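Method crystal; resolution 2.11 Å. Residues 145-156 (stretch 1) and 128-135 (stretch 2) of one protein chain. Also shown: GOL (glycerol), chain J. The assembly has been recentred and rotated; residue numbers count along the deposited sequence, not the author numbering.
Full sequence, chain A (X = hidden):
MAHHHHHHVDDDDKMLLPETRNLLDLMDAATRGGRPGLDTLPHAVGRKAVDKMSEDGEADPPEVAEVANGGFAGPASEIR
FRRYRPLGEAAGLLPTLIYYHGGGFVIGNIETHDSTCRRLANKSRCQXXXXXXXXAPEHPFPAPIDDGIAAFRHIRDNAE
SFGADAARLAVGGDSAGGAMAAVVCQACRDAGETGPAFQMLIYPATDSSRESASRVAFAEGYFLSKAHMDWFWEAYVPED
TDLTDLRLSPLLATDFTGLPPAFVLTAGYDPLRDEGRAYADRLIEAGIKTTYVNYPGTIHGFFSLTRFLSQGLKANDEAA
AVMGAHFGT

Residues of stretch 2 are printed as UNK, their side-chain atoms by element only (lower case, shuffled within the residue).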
# COMPACT_ATOMS: atom_id res chain seq x y z
N ILE A 145 -12.53 -23.29 7.78
CA ILE A 145 -13.06 -22.40 6.75
C ILE A 145 -14.55 -22.16 7.02
O ILE A 145 -15.01 -21.03 6.89
CB ILE A 145 -12.80 -22.99 5.34
CG1 ILE A 145 -11.31 -23.00 4.99
CG2 ILE A 145 -13.63 -22.29 4.26
CD1 ILE A 145 -10.63 -21.66 5.07
N ASP A 146 -15.28 -23.23 7.36
CA ASP A 146 -16.70 -23.15 7.68
C ASP A 146 -16.93 -22.13 8.80
O ASP A 146 -17.82 -21.30 8.71
CB ASP A 146 -17.30 -24.51 8.05
CG ASP A 146 -17.52 -25.45 6.86
OD1 ASP A 146 -17.44 -24.99 5.71
OD2 ASP A 146 -17.79 -26.62 7.11
N ASP A 147 -16.11 -22.22 9.86
CA ASP A 147 -16.20 -21.30 11.00
C ASP A 147 -15.88 -19.87 10.56
O ASP A 147 -16.54 -18.93 10.98
CB ASP A 147 -15.28 -21.72 12.14
CG ASP A 147 -15.79 -22.92 12.92
OD1 ASP A 147 -15.10 -23.35 13.85
OD2 ASP A 147 -16.89 -23.42 12.58
N GLY A 148 -14.85 -19.71 9.72
CA GLY A 148 -14.43 -18.38 9.25
C GLY A 148 -15.57 -17.69 8.51
O GLY A 148 -15.89 -16.52 8.75
N ILE A 149 -16.18 -18.44 7.60
CA ILE A 149 -17.32 -17.97 6.84
C ILE A 149 -18.48 -17.67 7.80
O ILE A 149 -19.07 -16.60 7.69
CB ILE A 149 -17.70 -18.98 5.74
CG1 ILE A 149 -16.59 -19.08 4.69
CG2 ILE A 149 -19.03 -18.61 5.11
CD1 ILE A 149 -16.71 -20.28 3.77
N ALA A 150 -18.79 -18.57 8.74
CA ALA A 150 -19.95 -18.36 9.64
C ALA A 150 -19.73 -17.11 10.50
O ALA A 150 -20.66 -16.36 10.76
CB ALA A 150 -20.23 -19.58 10.49
N ALA A 151 -18.48 -16.88 10.94
CA ALA A 151 -18.15 -15.70 11.76
C ALA A 151 -18.46 -14.40 11.00
O ALA A 151 -19.08 -13.47 11.54
CB ALA A 151 -16.70 -15.75 12.18
N PHE A 152 -18.04 -14.34 9.73
CA PHE A 152 -18.26 -13.14 8.92
C PHE A 152 -19.76 -12.92 8.67
O PHE A 152 -20.27 -11.81 8.84
CB PHE A 152 -17.52 -13.20 7.58
CG PHE A 152 -17.95 -12.06 6.68
CD1 PHE A 152 -17.55 -10.77 6.95
CD2 PHE A 152 -18.85 -12.27 5.65
CE1 PHE A 152 -18.01 -9.71 6.19
CE2 PHE A 152 -19.30 -11.22 4.88
CZ PHE A 152 -18.88 -9.94 5.15
N ARG A 153 -20.47 -13.98 8.26
CA ARG A 153 -21.92 -13.87 7.99
C ARG A 153 -22.64 -13.41 9.27
O ARG A 153 -23.49 -12.55 9.23
CB ARG A 153 -22.49 -15.20 7.49
CG ARG A 153 -22.07 -15.60 6.08
CD ARG A 153 -22.79 -16.86 5.61
NE ARG A 153 -22.53 -17.18 4.21
CZ ARG A 153 -22.48 -18.41 3.68
NH1 ARG A 153 -22.53 -19.47 4.47
NH2 ARG A 153 -22.35 -18.57 2.37
N HIS A 154 -22.26 -13.98 10.42
CA HIS A 154 -22.93 -13.67 11.70
C HIS A 154 -22.71 -12.21 12.11
O HIS A 154 -23.64 -11.51 12.53
CB HIS A 154 -22.46 -14.63 12.79
CG HIS A 154 -23.10 -14.37 14.11
ND1 HIS A 154 -24.37 -14.83 14.42
CD2 HIS A 154 -22.68 -13.66 15.18
CE1 HIS A 154 -24.69 -14.44 15.64
NE2 HIS A 154 -23.66 -13.72 16.13
N ILE A 155 -21.46 -11.74 12.02
CA ILE A 155 -21.14 -10.34 12.37
C ILE A 155 -21.78 -9.39 11.34
O ILE A 155 -22.34 -8.36 11.73
CB ILE A 155 -19.62 -10.15 12.52
CG1 ILE A 155 -19.13 -10.93 13.74
CG2 ILE A 155 -19.27 -8.67 12.59
CD1 ILE A 155 -17.67 -11.30 13.72
N ARG A 156 -21.72 -9.74 10.05
CA ARG A 156 -22.36 -8.96 8.98
C ARG A 156 -23.86 -8.80 9.29
O ARG A 156 -24.41 -7.72 9.19
CB ARG A 156 -22.14 -9.61 7.61
CG ARG A 156 -22.84 -8.93 6.43
CD ARG A 156 -23.11 -9.86 5.26
NE ARG A 156 -23.96 -11.00 5.58
CZ ARG A 156 -23.93 -12.18 4.96
NH1 ARG A 156 -23.14 -12.38 3.91
NH2 ARG A 156 -24.68 -13.18 5.40
N UNK A 128 -11.23 -4.16 15.73
CA UNK A 128 -10.80 -5.50 15.29
C UNK A 128 -11.58 -6.55 16.10
O UNK A 128 -11.79 -6.42 17.33
c UNK A 128 -8.84 -7.09 14.96
c UNK A 128 -8.53 -4.64 14.61
c UNK A 128 -9.28 -5.70 15.40
N UNK A 129 -12.04 -7.59 15.40
CA UNK A 129 -12.69 -8.74 16.03
C UNK A 129 -11.94 -9.99 15.59
O UNK A 129 -12.08 -10.40 14.45
c UNK A 129 -16.37 -7.51 15.59
c UNK A 129 -14.80 -10.04 16.36
c UNK A 129 -14.92 -7.54 16.03
c UNK A 129 -14.18 -8.83 15.67
N UNK A 130 -11.16 -10.55 16.53
CA UNK A 130 -10.35 -11.75 16.31
C UNK A 130 -11.19 -13.01 16.58
O UNK A 130 -11.93 -13.08 17.56
c UNK A 130 -9.13 -11.70 17.19
o UNK A 130 -8.29 -12.81 16.94
N UNK A 131 -11.08 -14.00 15.69
CA UNK A 131 -11.98 -15.14 15.68
C UNK A 131 -11.22 -16.40 16.10
O UNK A 131 -10.13 -16.68 15.59
c UNK A 131 -12.65 -15.34 14.31
c UNK A 131 -13.53 -16.58 14.33
c UNK A 131 -13.42 -14.10 13.84
c UNK A 131 -14.52 -13.66 14.76
N UNK A 132 -11.84 -17.15 17.01
CA UNK A 132 -11.34 -18.41 17.50
C UNK A 132 -12.08 -19.54 16.77
O UNK A 132 -13.09 -20.04 17.23
c UNK A 132 -10.54 -19.41 19.73
o UNK A 132 -9.69 -20.03 19.05
c UNK A 132 -11.51 -18.48 19.02
o UNK A 132 -10.64 -19.49 20.97
N UNK A 133 -11.59 -19.88 15.58
CA UNK A 133 -12.18 -20.90 14.74
C UNK A 133 -11.64 -22.28 15.15
O UNK A 133 -10.51 -22.39 15.67
c UNK A 133 -9.86 -19.16 12.87
c UNK A 133 -9.69 -21.50 12.58
c UNK A 133 -10.46 -20.41 12.91
c UNK A 133 -8.35 -21.37 12.23
c UNK A 133 -7.77 -20.11 12.20
c UNK A 133 -8.53 -19.00 12.52
c UNK A 133 -11.91 -20.57 13.28
o UNK A 133 -6.46 -19.99 11.85
N UNK A 134 -12.44 -23.33 14.91
CA UNK A 134 -12.03 -24.72 15.17
C UNK A 134 -10.76 -25.05 14.38
O UNK A 134 -10.62 -24.60 13.24
n UNK A 134 -17.13 -26.32 12.04
n UNK A 134 -16.71 -28.21 13.28
c UNK A 134 -16.61 -26.90 13.10
c UNK A 134 -15.38 -26.68 15.22
n UNK A 134 -15.99 -26.16 14.01
c UNK A 134 -13.11 -25.72 14.74
c UNK A 134 -14.28 -25.78 15.70
N UNK A 135 -9.90 -25.87 14.99
CA UNK A 135 -8.60 -26.25 14.44
C UNK A 135 -8.53 -27.76 14.19
O UNK A 135 -9.21 -28.56 14.85
c UNK A 135 -6.96 -23.51 14.54
c UNK A 135 -6.56 -24.03 16.94
c UNK A 135 -7.46 -24.30 15.74
c UNK A 135 -7.52 -25.80 15.43
C1 GOL J . -18.51 -30.00 11.07
O1 GOL J . -17.14 -29.86 11.47
C2 GOL J . -18.65 -29.74 9.58
O2 GOL J . -18.12 -30.84 8.82
C3 GOL J . -17.86 -28.50 9.19
O3 GOL J . -18.47 -27.30 9.65

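Position 128 carries three carbons, one bonded to the backbone and bearing the other two. This is valine; Val128 lies out of reach of the helix.

Position 129 has four carbons, forked at the first, with one arm two carbons long. Its CA-to-CB bond points toward the helix, and one of its carbons lies against Ile155. It is isoleucine: CG2 of Ile129 is 4.1 Å from CD1 of Ile155, an apolar contact between buried side chains.

At position 130 a single carbon is followed by one oxygen, which makes it serine. Ser130 is out of reach of the helix, as the alternation of an extended strand would predict.

Position 131 repeats the pattern of four carbons, forked at the first with a two-carbon arm, and points toward the helix again, against Ala151 and Ile155. It is isoleucine. CG2 of Ile131 lies 3.9 Å and CD1 of Ile131 4.0 Å from CB of Ala151, and CD1 of Ile131 is also 4.1 Å from CD1 of Ile155, so this one side chain touches two residues a turn apart on the helix.

Position 132 shows two carbons, the second carrying two oxygens: a carboxylate one carbon from CA, hence aspartate. Asp132 points away from the helix, and its OD1 is hydrogen-bonded elsewhere in the structure.

Position 133 has one carbon, which packs on Asp147, then a six-carbon ring bearing an oxygen, so it is tyrosine. CB of Tyr133 is 3.7 Å from CB of Asp147, but the ring leads away and its OH is hydrogen-bonded elsewhere.

Position 134 runs through three carbons to a nitrogen, then a carbon carrying two more nitrogens; its nitrogens meet the carboxylate of Asp147. This is arginine. NE of Arg134 donates to OD1 of Asp147 at 3.0 Å and NH2 of Arg134 to OD2 of Asp147 at 3.0 Å, forming a two-pronged salt bridge at the guanidinium edge. The backbone N of Arg134 also donates to OD1 of Asp147, at 2.9 Å.

Position 135 has four carbons forked at the second, which is leucine; Leu135 points away.

The contact joins two periodicities. Asp147, Ala151 and Ile155, spaced four apart, all point toward stretch 2, where they pair in register with Tyr133, Ile131 and Ile129 as the chains run in roughly opposite directions, at 143°. CA separations widen from 5.5 Å between Asp147 and Tyr133 to 9.3 Å between Ile155 and Ile129. Small Ala151 suits the middle of this wedge, and longer Ile155 fills its wider end. At the narrow end, Asp147 binds both backbone and side chain of Arg134, adding directional polar bonds to the apolar packing.

Stretch 2, residues 128-135: VISIDYRL
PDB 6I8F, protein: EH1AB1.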